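Local coordinates for protein rhomboid protease GlpG (Haemophilus influenzae, PDB 2NR9) that is a rhomboid-type serine protease of the inner membrane that probably cleaves transmembrane segments of its substrates within the bilayer, using a serine-histidine dyad, at residues A[91-96]-A[116-121]. The protein carries 2 engineered substitutions. Numbering follows the deposited sequence.
Sequences MLYVVA and SGVVYA
Ala96 and Ala121 meet methyl to methyl, CB to CB at 3.6 Å, where helix 86-108 passes helix 116-131. Both methyls are directed at the opposing segment, and with just a methyl on Ala96, its CA comes within 5.5 Å of Val118 CA. Beside this pair, Val118 presents its two methyls to Tyr93, CG1 and CG2 each standing 4.0 Å from ring atom CD1. CG1, anti to the valine N (chi1 177°), comes in at the ring edge, near its plane, rather than over a face; CG2 lies anti to the carbonyl carbon. With CG trans to the backbone N (chi1 166°), the Tyr93 side chain crosses the valine obliquely; its OH is hydrogen-bonded to Thr57 OG1, which holds the far end of the ring. Val118 CG2 also reaches Ala96 CB, at 4.4 Å, linking the two patches, and Phe73 of helix 63-84 packs against the same valine. The touching atoms are all carbon, and the four residues are buried; the short-segment axes are 9.3 Å apart, their N-to-C directions at 127°. The second helix begins with the nucleophile Ser116, whose OG hydrogen-bonds to His169 NE2; this crossing of transmembrane helices, with one alanine from each side, belongs to the rhomboid protease core around the catalytic dyad.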
ATOM      1  N   MET A  91      -6.635   8.508  -0.852  1.00 44.14           N
ATOM      2  CA  MET A  91      -5.712   9.322  -0.042  1.00 44.86           C
ATOM      3  C   MET A  91      -4.599   8.510   0.617  1.00 43.10           C
ATOM      4  O   MET A  91      -3.423   8.884   0.556  1.00 42.35           O
ATOM      5  CB  MET A  91      -6.480  10.101   1.037  1.00 47.69           C
ATOM      6  CG  MET A  91      -7.243  11.318   0.527  1.00 51.37           C
ATOM      7  SD  MET A  91      -8.049  12.218   1.882  1.00 55.94           S
ATOM      8  CE  MET A  91      -8.801  13.580   0.992  1.00 54.92           C
ATOM      9  N   LEU A  92      -4.972   7.459   1.334  1.00 41.83           N
ATOM     10  CA  LEU A  92      -3.972   6.596   1.944  1.00 40.74           C
ATOM     11  C   LEU A  92      -3.003   6.127   0.857  1.00 41.58           C
ATOM     12  O   LEU A  92      -1.789   6.095   1.067  1.00 43.01           O
ATOM     13  CB  LEU A  92      -4.634   5.376   2.590  0.50 42.30           C
ATOM     14  CG  LEU A  92      -5.403   5.543   3.902  0.50 42.83           C
ATOM     15  CD1 LEU A  92      -6.339   4.363   4.120  0.50 43.63           C
ATOM     16  CD2 LEU A  92      -4.441   5.693   5.072  0.50 43.43           C
ATOM     17  N   TYR A  93      -3.530   5.829  -0.331  1.00 42.74           N
ATOM     18  CA  TYR A  93      -2.680   5.353  -1.437  1.00 43.09           C
ATOM     19  C   TYR A  93      -1.670   6.396  -1.916  1.00 43.37           C
ATOM     20  O   TYR A  93      -0.476   6.099  -2.073  1.00 43.65           O
ATOM     21  CB  TYR A  93      -3.524   4.858  -2.620  1.00 42.82           C
ATOM     22  CG  TYR A  93      -2.716   4.673  -3.886  1.00 44.06           C
ATOM     23  CD1 TYR A  93      -1.884   3.567  -4.053  1.00 44.06           C
ATOM     24  CD2 TYR A  93      -2.748   5.626  -4.896  1.00 44.36           C
ATOM     25  CE1 TYR A  93      -1.112   3.416  -5.201  1.00 43.79           C
ATOM     26  CE2 TYR A  93      -1.982   5.481  -6.051  1.00 44.08           C
ATOM     27  CZ  TYR A  93      -1.168   4.378  -6.198  1.00 44.24           C
ATOM     28  OH  TYR A  93      -0.416   4.233  -7.347  1.00 44.54           O
ATOM     29  N   VAL A  94      -2.160   7.594  -2.214  1.00 42.49           N
ATOM     30  CA  VAL A  94      -1.303   8.657  -2.687  1.00 42.45           C
ATOM     31  C   VAL A  94      -0.214   8.986  -1.662  1.00 42.91           C
ATOM     32  O   VAL A  94       0.965   9.065  -2.001  1.00 42.57           O
ATOM     33  CB  VAL A  94      -2.113   9.943  -3.023  1.00 42.47           C
ATOM     34  CG1 VAL A  94      -1.174  11.079  -3.348  1.00 42.72           C
ATOM     35  CG2 VAL A  94      -3.062   9.694  -4.195  1.00 43.52           C
ATOM     36  N   VAL A  95      -0.624   9.135  -0.401  1.00 43.67           N
ATOM     37  CA  VAL A  95       0.277   9.514   0.693  1.00 43.12           C
ATOM     38  C   VAL A  95       1.251   8.409   1.091  1.00 43.32           C
ATOM     39  O   VAL A  95       2.441   8.665   1.294  1.00 45.37           O
ATOM     40  CB  VAL A  95      -0.513   9.997   1.932  1.00 43.96           C
ATOM     41  CG1 VAL A  95       0.393  10.071   3.158  1.00 44.66           C
ATOM     42  CG2 VAL A  95      -1.178  11.352   1.650  1.00 42.35           C
ATOM     43  N   ALA A  96       0.752   7.191   1.249  1.00 40.46           N
ATOM     44  CA  ALA A  96       1.642   6.077   1.542  1.00 41.12           C
ATOM     45  C   ALA A  96       2.655   5.909   0.407  1.00 41.73           C
ATOM     46  O   ALA A  96       3.850   5.764   0.654  1.00 43.36           O
ATOM     47  CB  ALA A  96       0.862   4.804   1.754  1.00 39.01           C
ATOM     48  N   SER A 116       3.916  -2.945  -2.187  1.00 47.24           N
ATOM     49  CA  SER A 116       4.062  -3.456  -0.804  1.00 49.32           C
ATOM     50  C   SER A 116       4.125  -2.385   0.296  1.00 49.27           C
ATOM     51  O   SER A 116       3.661  -2.609   1.410  1.00 49.38           O
ATOM     52  CB  SER A 116       5.217  -4.462  -0.682  1.00 50.07           C
ATOM     53  OG  SER A 116       6.452  -3.881  -1.049  1.00 52.92           O
ATOM     54  N   GLY A 117       4.665  -1.216  -0.031  1.00 48.88           N
ATOM     55  CA  GLY A 117       4.698  -0.107   0.916  1.00 47.42           C
ATOM     56  C   GLY A 117       3.288   0.385   1.207  1.00 46.47           C
ATOM     57  O   GLY A 117       2.983   0.792   2.327  1.00 46.40           O
ATOM     58  N   VAL A 118       2.432   0.357   0.187  1.00 45.35           N
ATOM     59  CA  VAL A 118       1.029   0.745   0.344  1.00 43.75           C
ATOM     60  C   VAL A 118       0.262  -0.340   1.103  1.00 41.90           C
ATOM     61  O   VAL A 118      -0.586  -0.040   1.953  1.00 42.62           O
ATOM     62  CB  VAL A 118       0.354   1.008  -1.019  1.00 44.67           C
ATOM     63  CG1 VAL A 118      -1.127   1.343  -0.833  1.00 44.11           C
ATOM     64  CG2 VAL A 118       1.062   2.140  -1.749  1.00 45.19           C
ATOM     65  N   VAL A 119       0.609  -1.597   0.836  1.00 40.65           N
ATOM     66  CA  VAL A 119      -0.021  -2.732   1.504  1.00 40.60           C
ATOM     67  C   VAL A 119       0.157  -2.637   3.019  1.00 40.79           C
ATOM     68  O   VAL A 119      -0.799  -2.766   3.770  1.00 43.76           O
ATOM     69  CB  VAL A 119       0.542  -4.092   0.984  1.00 41.15           C
ATOM     70  CG1 VAL A 119      -0.009  -5.239   1.796  1.00 40.22           C
ATOM     71  CG2 VAL A 119       0.205  -4.282  -0.491  1.00 40.98           C
ATOM     72  N   TYR A 120       1.388  -2.406   3.460  1.00 41.71           N
ATOM     73  CA  TYR A 120       1.670  -2.239   4.879  1.00 42.67           C
ATOM     74  C   TYR A 120       0.951  -1.051   5.506  1.00 43.23           C
ATOM     75  O   TYR A 120       0.469  -1.139   6.635  1.00 44.30           O
ATOM     76  CB  TYR A 120       3.174  -2.205   5.142  1.00 45.99           C
ATOM     77  CG  TYR A 120       3.773  -3.583   5.122  1.00 48.64           C
ATOM     78  CD1 TYR A 120       4.230  -4.144   3.938  1.00 50.01           C
ATOM     79  CD2 TYR A 120       3.721  -4.392   6.249  1.00 49.71           C
ATOM     80  CE1 TYR A 120       4.712  -5.446   3.899  1.00 51.05           C
ATOM     81  CE2 TYR A 120       4.202  -5.695   6.223  1.00 51.42           C
ATOM     82  CZ  TYR A 120       4.692  -6.216   5.041  1.00 51.44           C
ATOM     83  OH  TYR A 120       5.177  -7.504   5.007  1.00 53.03           O
ATOM     84  N   ALA A 121       0.864   0.054   4.775  1.00 43.15           N
ATOM     85  CA  ALA A 121       0.103   1.196   5.260  1.00 43.92           C
ATOM     86  C   ALA A 121      -1.354   0.759   5.424  1.00 44.80           C
ATOM     87  O   ALA A 121      -1.987   1.026   6.446  1.00 44.89           O
ATOM     88  CB  ALA A 121       0.203   2.353   4.285  1.00 43.30           C
TER